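Local coordinates for protein serine hydrolase CCSP0084 (Cycloclasticus sp. P1, PDB 4I3F) that probably hydrolyses meta-cleavage products of aromatic degradation, and esters, as a serine hydrolase of the alpha/beta hydrolase fold, at residues Thr45-His51 against His75-Ile81; Ile116-Val122 against Glu140-Val146. One frame throughout, in Å; residues are numbered along the deposited sequence.

Contact 1: residues Thr45-His51 against His75-Ile81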
loop_
_atom_site.group_PDB
_atom_site.type_symbol
_atom_site.label_atom_id
_atom_site.label_comp_id
_atom_site.label_asym_id
_atom_site.label_seq_id
_atom_site.Cartn_x
_atom_site.Cartn_y
_atom_site.Cartn_z
ATOM N N THR A 45 -14.889 3.278 14.892
ATOM C CA THR A 45 -14.783 2.942 13.474
ATOM C C THR A 45 -13.312 2.767 13.117
ATOM O O THR A 45 -12.467 3.558 13.547
ATOM C CB THR A 45 -15.410 4.028 12.596
ATOM O OG1 THR A 45 -16.775 4.238 12.990
ATOM C CG2 THR A 45 -15.350 3.635 11.123
ATOM N N SER A 46 -13.000 1.729 12.346
ATOM C CA SER A 46 -11.603 1.425 12.042
ATOM C C SER A 46 -11.192 1.744 10.608
ATOM O O SER A 46 -12.030 1.834 9.708
ATOM C CB SER A 46 -11.282 -0.035 12.376
ATOM O OG SER A 46 -12.054 -0.927 11.598
ATOM N N ILE A 47 -9.883 1.934 10.420
ATOM C CA ILE A 47 -9.276 2.062 9.100
ATOM C C ILE A 47 -8.093 1.102 9.050
ATOM O O ILE A 47 -7.238 1.121 9.943
ATOM C CB ILE A 47 -8.743 3.483 8.832
ATOM C CG1 ILE A 47 -9.820 4.544 9.052
ATOM C CG2 ILE A 47 -8.189 3.587 7.414
ATOM C CD1 ILE A 47 -9.267 5.976 8.997
ATOM N N LEU A 48 -8.066 0.251 8.026
ATOM C CA LEU A 48 -6.949 -0.660 7.783
ATOM C C LEU A 48 -6.092 -0.018 6.701
ATOM O O LEU A 48 -6.593 0.284 5.619
ATOM C CB LEU A 48 -7.473 -2.016 7.296
ATOM C CG LEU A 48 -6.433 -3.067 6.870
ATOM C CD1 LEU A 48 -5.553 -3.460 8.047
ATOM C CD2 LEU A 48 -7.102 -4.300 6.279
ATOM N N LEU A 49 -4.812 0.208 6.993
ATOM C CA LEU A 49 -3.926 0.877 6.038
ATOM C C LEU A 49 -2.898 -0.106 5.503
ATOM O O LEU A 49 -2.165 -0.733 6.277
ATOM C CB LEU A 49 -3.215 2.075 6.690
ATOM C CG LEU A 49 -4.155 3.206 7.126
ATOM C CD1 LEU A 49 -4.409 3.131 8.622
ATOM C CD2 LEU A 49 -3.614 4.571 6.737
ATOM N N LEU A 50 -2.837 -0.229 4.180
ATOM C CA LEU A 50 -1.966 -1.218 3.539
ATOM C C LEU A 50 -0.877 -0.521 2.732
ATOM O O LEU A 50 -1.165 0.218 1.778
ATOM C CB LEU A 50 -2.792 -2.162 2.649
ATOM C CG LEU A 50 -3.913 -2.942 3.343
ATOM C CD1 LEU A 50 -4.614 -3.891 2.370
ATOM C CD2 LEU A 50 -3.360 -3.716 4.533
ATOM N N HIS A 51 0.375 -0.760 3.119
ATOM C CA HIS A 51 1.534 -0.078 2.540
ATOM C C HIS A 51 1.919 -0.563 1.132
ATOM O O HIS A 51 1.325 -1.512 0.614
ATOM C CB HIS A 51 2.719 -0.222 3.491
ATOM C CG HIS A 51 3.268 -1.612 3.573
ATOM N ND1 HIS A 51 3.163 -2.393 4.706
ATOM C CD2 HIS A 51 3.962 -2.347 2.674
ATOM C CE1 HIS A 51 3.758 -3.554 4.490
ATOM N NE2 HIS A 51 4.245 -3.554 3.266
ATOM N N HIS A 75 -9.920 4.207 14.677
ATOM C CA HIS A 75 -9.065 3.104 15.099
ATOM C C HIS A 75 -8.249 2.659 13.904
ATOM O O HIS A 75 -8.785 2.077 12.962
ATOM C CB HIS A 75 -9.925 1.944 15.610
ATOM C CG HIS A 75 -9.145 0.720 15.984
ATOM N ND1 HIS A 75 -9.742 -0.506 16.185
ATOM C CD2 HIS A 75 -7.817 0.528 16.183
ATOM C CE1 HIS A 75 -8.818 -1.400 16.494
ATOM N NE2 HIS A 75 -7.643 -0.797 16.504
ATOM N N CYS A 76 -6.947 2.928 13.932
ATOM C CA CYS A 76 -6.089 2.597 12.800
ATOM C C CYS A 76 -5.331 1.297 13.005
ATOM O O CYS A 76 -4.720 1.091 14.054
ATOM C CB CYS A 76 -5.090 3.726 12.554
ATOM S SG CYS A 76 -5.870 5.276 12.055
ATOM N N LEU A 77 -5.368 0.431 11.992
ATOM C CA LEU A 77 -4.570 -0.788 11.976
ATOM C C LEU A 77 -3.660 -0.734 10.749
ATOM O O LEU A 77 -4.139 -0.589 9.625
ATOM C CB LEU A 77 -5.467 -2.030 11.928
ATOM C CG LEU A 77 -6.438 -2.147 13.107
ATOM C CD1 LEU A 77 -7.790 -1.531 12.775
ATOM C CD2 LEU A 77 -6.591 -3.601 13.540
ATOM N N ALA A 78 -2.350 -0.825 10.969
ATOM C CA ALA A 78 -1.384 -0.772 9.868
ATOM C C ALA A 78 -0.391 -1.915 9.996
ATOM O O ALA A 78 0.612 -1.797 10.701
ATOM C CB ALA A 78 -0.648 0.564 9.869
ATOM N N PRO A 79 -0.673 -3.039 9.332
ATOM C CA PRO A 79 0.232 -4.185 9.463
ATOM C C PRO A 79 1.376 -4.158 8.455
ATOM O O PRO A 79 1.238 -3.564 7.379
ATOM C CB PRO A 79 -0.683 -5.364 9.135
ATOM C CG PRO A 79 -1.658 -4.774 8.091
ATOM C CD PRO A 79 -1.918 -3.380 8.611
ATOM N N ASP A 80 2.491 -4.797 8.802
ATOM C CA ASP A 80 3.470 -5.170 7.790
ATOM C C ASP A 80 2.803 -6.261 6.963
ATOM O O ASP A 80 2.301 -7.254 7.499
ATOM C CB ASP A 80 4.769 -5.704 8.405
ATOM C CG ASP A 80 5.636 -4.613 9.029
ATOM O OD1 ASP A 80 5.280 -3.416 8.950
ATOM O OD2 ASP A 80 6.694 -4.962 9.602
ATOM N N ILE A 81 2.775 -6.062 5.654
ATOM C CA ILE A 81 2.129 -7.005 4.753
ATOM C C ILE A 81 3.045 -8.219 4.623
ATOM O O ILE A 81 4.266 -8.098 4.739
ATOM C CB ILE A 81 1.813 -6.300 3.413
ATOM C CG1 ILE A 81 0.775 -5.202 3.653
ATOM C CG2 ILE A 81 1.288 -7.262 2.367
ATOM C CD1 ILE A 81 0.549 -4.306 2.447
HETATM O O HOH W 1 0.437 -1.314 6.083
#

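Contact 2: residues Ile116-Val122 against Glu140-Val146. With NA (sodium ion), chain D.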
loop_
_atom_site.group_PDB
_atom_site.type_symbol
_atom_site.label_atom_id
_atom_site.label_comp_id
_atom_site.label_asym_id
_atom_site.label_seq_id
_atom_site.Cartn_x
_atom_site.Cartn_y
_atom_site.Cartn_z
ATOM N N ILE A 116 -13.039 -7.478 14.253
ATOM C CA ILE A 116 -13.584 -6.368 13.477
ATOM C C ILE A 116 -14.378 -6.888 12.283
ATOM O O ILE A 116 -13.816 -7.518 11.381
ATOM C CB ILE A 116 -12.462 -5.425 12.986
ATOM C CG1 ILE A 116 -11.805 -4.718 14.179
ATOM C CG2 ILE A 116 -13.016 -4.411 11.974
ATOM C CD1 ILE A 116 -10.524 -3.960 13.836
ATOM N N GLU A 117 -15.681 -6.622 12.268
ATOM C CA GLU A 117 -16.527 -7.141 11.196
ATOM C C GLU A 117 -16.382 -6.332 9.908
ATOM O O GLU A 117 -16.263 -6.904 8.818
ATOM C CB GLU A 117 -17.992 -7.222 11.640
ATOM C CG GLU A 117 -18.952 -7.748 10.561
ATOM C CD GLU A 117 -18.551 -9.118 9.998
ATOM O OE1 GLU A 117 -17.916 -9.922 10.721
ATOM O OE2 GLU A 117 -18.881 -9.392 8.822
ATOM N N GLN A 118 -16.384 -5.006 10.035
ATOM C CA GLN A 118 -16.245 -4.132 8.872
ATOM C C GLN A 118 -15.251 -3.020 9.158
ATOM O O GLN A 118 -15.213 -2.492 10.278
ATOM C CB GLN A 118 -17.588 -3.505 8.505
ATOM C CG GLN A 118 -18.659 -4.483 8.060
ATOM C CD GLN A 118 -19.806 -3.782 7.348
ATOM O OE1 GLN A 118 -20.403 -2.847 7.883
ATOM N NE2 GLN A 118 -20.102 -4.217 6.127
ATOM N N THR A 119 -14.478 -2.648 8.143
ATOM C CA THR A 119 -13.468 -1.601 8.293
ATOM C C THR A 119 -13.382 -0.704 7.055
ATOM O O THR A 119 -13.670 -1.148 5.938
ATOM C CB THR A 119 -12.077 -2.223 8.591
ATOM O OG1 THR A 119 -11.139 -1.190 8.919
ATOM C CG2 THR A 119 -11.556 -3.003 7.384
ATOM N N HIS A 120 -13.010 0.562 7.249
ATOM C CA HIS A 120 -12.552 1.374 6.127
ATOM C C HIS A 120 -11.171 0.869 5.736
ATOM O O HIS A 120 -10.511 0.191 6.527
ATOM C CB HIS A 120 -12.446 2.856 6.504
ATOM C CG HIS A 120 -13.757 3.537 6.775
ATOM N ND1 HIS A 120 -14.849 3.441 5.936
ATOM C CD2 HIS A 120 -14.125 4.375 7.774
ATOM C CE1 HIS A 120 -15.839 4.171 6.421
ATOM N NE2 HIS A 120 -15.425 4.750 7.536
ATOM N N ILE A 121 -10.709 1.211 4.539
ATOM C CA ILE A 121 -9.422 0.707 4.070
ATOM C C ILE A 121 -8.704 1.725 3.185
ATOM O O ILE A 121 -9.340 2.453 2.410
ATOM C CB ILE A 121 -9.595 -0.687 3.374
ATOM C CG1 ILE A 121 -8.249 -1.277 2.940
ATOM C CG2 ILE A 121 -10.621 -0.616 2.223
ATOM C CD1 ILE A 121 -8.333 -2.764 2.566
ATOM N N VAL A 122 -7.384 1.802 3.352
ATOM C CA VAL A 122 -6.529 2.666 2.537
ATOM C C VAL A 122 -5.419 1.792 1.985
ATOM O O VAL A 122 -4.826 1.004 2.728
ATOM C CB VAL A 122 -5.877 3.785 3.369
ATOM C CG1 VAL A 122 -5.005 4.685 2.478
ATOM C CG2 VAL A 122 -6.936 4.637 4.059
ATOM N N GLU A 140 -18.181 -7.763 2.013
ATOM C CA GLU A 140 -18.941 -7.504 3.232
ATOM C C GLU A 140 -18.070 -7.038 4.405
ATOM O O GLU A 140 -18.591 -6.586 5.430
ATOM C CB GLU A 140 -19.733 -8.755 3.642
ATOM C CG GLU A 140 -18.873 -9.939 4.145
ATOM C CD GLU A 140 -18.032 -10.628 3.059
ATOM O OE1 GLU A 140 -18.212 -10.355 1.858
ATOM O OE2 GLU A 140 -17.186 -11.465 3.418
ATOM N N ARG A 141 -16.753 -7.147 4.265
ATOM C CA ARG A 141 -15.862 -6.807 5.366
ATOM C C ARG A 141 -15.380 -5.368 5.277
ATOM O O ARG A 141 -14.603 -4.922 6.125
ATOM C CB ARG A 141 -14.638 -7.727 5.388
ATOM C CG ARG A 141 -14.955 -9.213 5.538
ATOM C CD ARG A 141 -15.825 -9.506 6.753
ATOM N NE ARG A 141 -15.141 -9.263 8.022
ATOM C CZ ARG A 141 -14.342 -10.140 8.627
ATOM N NH1 ARG A 141 -14.096 -11.318 8.073
ATOM N NH2 ARG A 141 -13.764 -9.834 9.783
ATOM N N PHE A 142 -15.828 -4.639 4.255
ATOM C CA PHE A 142 -15.288 -3.297 4.006
ATOM C C PHE A 142 -16.352 -2.240 3.788
ATOM O O PHE A 142 -17.436 -2.524 3.263
ATOM C CB PHE A 142 -14.276 -3.330 2.849
ATOM C CG PHE A 142 -13.139 -4.262 3.107
ATOM C CD1 PHE A 142 -13.172 -5.582 2.637
ATOM C CD2 PHE A 142 -12.077 -3.860 3.900
ATOM C CE1 PHE A 142 -12.136 -6.458 2.928
ATOM C CE2 PHE A 142 -11.047 -4.732 4.190
ATOM C CZ PHE A 142 -11.078 -6.035 3.701
ATOM N N LYS A 143 -16.031 -1.025 4.230
ATOM C CA LYS A 143 -16.949 0.109 4.168
ATOM C C LYS A 143 -16.486 1.023 3.039
ATOM O O LYS A 143 -16.780 0.763 1.872
ATOM C CB LYS A 143 -16.981 0.836 5.523
ATOM C CG LYS A 143 -17.717 0.059 6.632
ATOM C CD LYS A 143 -17.171 0.364 8.032
ATOM C CE LYS A 143 -17.448 1.801 8.471
ATOM N NZ LYS A 143 -18.911 2.060 8.618
ATOM N N LYS A 144 -15.743 2.078 3.367
ATOM C CA LYS A 144 -15.177 2.941 2.324
ATOM C C LYS A 144 -13.722 2.612 2.053
ATOM O O LYS A 144 -13.012 2.133 2.940
ATOM C CB LYS A 144 -15.259 4.412 2.725
ATOM C CG LYS A 144 -16.645 5.024 2.692
ATOM C CD LYS A 144 -16.537 6.476 3.137
ATOM C CE LYS A 144 -17.490 7.386 2.383
ATOM N NZ LYS A 144 -18.842 7.441 3.004
ATOM N N ALA A 145 -13.277 2.913 0.834
ATOM C CA ALA A 145 -11.902 2.640 0.418
ATOM C C ALA A 145 -11.225 3.872 -0.163
ATOM O O ALA A 145 -11.828 4.623 -0.937
ATOM C CB ALA A 145 -11.861 1.492 -0.590
ATOM N N VAL A 146 -9.965 4.070 0.211
ATOM C CA VAL A 146 -9.113 5.072 -0.419
ATOM C C VAL A 146 -7.932 4.360 -1.053
ATOM O O VAL A 146 -7.232 3.597 -0.382
ATOM C CB VAL A 146 -8.593 6.093 0.603
ATOM C CG1 VAL A 146 -7.510 6.988 -0.039
ATOM C CG2 VAL A 146 -9.737 6.949 1.124
HETATM NA NA NA D . -15.770 -13.242 2.837
HETATM O O HOH W 2 -21.269 -0.176 7.898
HETATM O O HOH W 3 -14.923 -12.711 5.506
HETATM O O HOH W 4 -15.984 -15.949 3.237
#

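Contact 1: residues Thr45-His51 against His75-Ile81
Ile47 and Leu77 sit at the middle of a parallel strand pair whose buried core runs from Leu48 through to His51 and Ile81, while the Thr45 and His75 end is looser. Leu77 N donates to Ile47 O at 2.9 Å, and Leu49 N to Leu77 O at 2.8 Å, both nearly straight. On the face carrying Leu48 and Leu77, Leu48 places CD1 3.7 Å from Pro79 CD, the two side chains crossing at about a right angle; CG lies anti to the backbone N (chi1 175°), which carries the branch across to the proline. Beyond Leu49 the ladder opens within the core, and a water fills it, donating to Leu49 O and Pro79 O, each at 2.7 Å, and lying 3.2 Å from His51 ND1. Beside it Ile81 reaches back over the His51 ring, CD1 3.8 Å from its centroid and almost on the ring normal, a tight CH-pi contact. At the solvent-facing end Thr45 and His75 are partly exposed; His75 N is hydrogen-bonded to Thr45 O, and NE2 to Glu38 OE2. Helices 59-63 and 66-70 link strands 46-50 and 75-79, adjacent parallel strands of the central sheet of the alpha/beta hydrolase fold.

Contact 2: residues Ile116-Val122 against Glu140-Val146
His120 carries Lys143 over one ring face, with CE 3.5 Å above the plane and offset toward the rim; at its edge Lys144 N lies in the ring plane and donates to ND1, 3.0 Å away, with a bond bent to 155°. Phe297 also stacks on this ring. The contact pairs the two parallel strands of a beta-alpha-beta unit, 119-124 and 142-148, joined through helix 126-137. The Glu117 carboxylate lies over a face of the Arg141 guanidinium, planes 10° apart, with no N-H aimed at it, leaving a long, purely electrostatic pairing of OE2 with NE at 3.8 Å. At the guanidinium edge, NH2 donates to Ile116 O at 2.8 Å and NE to Glu117 O at 2.7 Å, while NH1 pairs with Asp112. At a beta bulge between Thr119 and Ile121 the register slips by one residue, and the histidine ring, rather than a backbone carbonyl, accepts the Lys144 N-H. Beyond it Ile121 sets CD1 3.7 Å from Phe142 CE2. Gln118, its chain extended beyond CG, brings NE2 to Glu140 O from above the carbonyl plane. Glu140 OE2 and His138 ND1 bind the sodium ion, and one water lies 2.9 Å from the ion and 3.0 Å from Arg141 NH1.

Contacts 1 and 2 are two strand pairs of one sheet, their centres about 10 Å apart, and strands 46-50 and 119-124 join them directly. Leu48 O and Val122 N lie 2.8 Å apart, as do Leu50 N and Val122 O, probable hydrogen bonds that continue the ladder from one contact into the next; Ser46 OG and Thr119 OG1 are hydrogen-bonded as well. Strand 119-124 leads into a GxSxG turn consistent with the nucleophile elbow of the fold, and Leu50 of contact 1 and Val122 of contact 2 both touch that turn. The sodium ion belongs to contact 2, at the opposite end of its strands from the turn. The side chain of Leu48 in contact 1 is about 13 Å from the bound sodium ion, measured between nearest atoms.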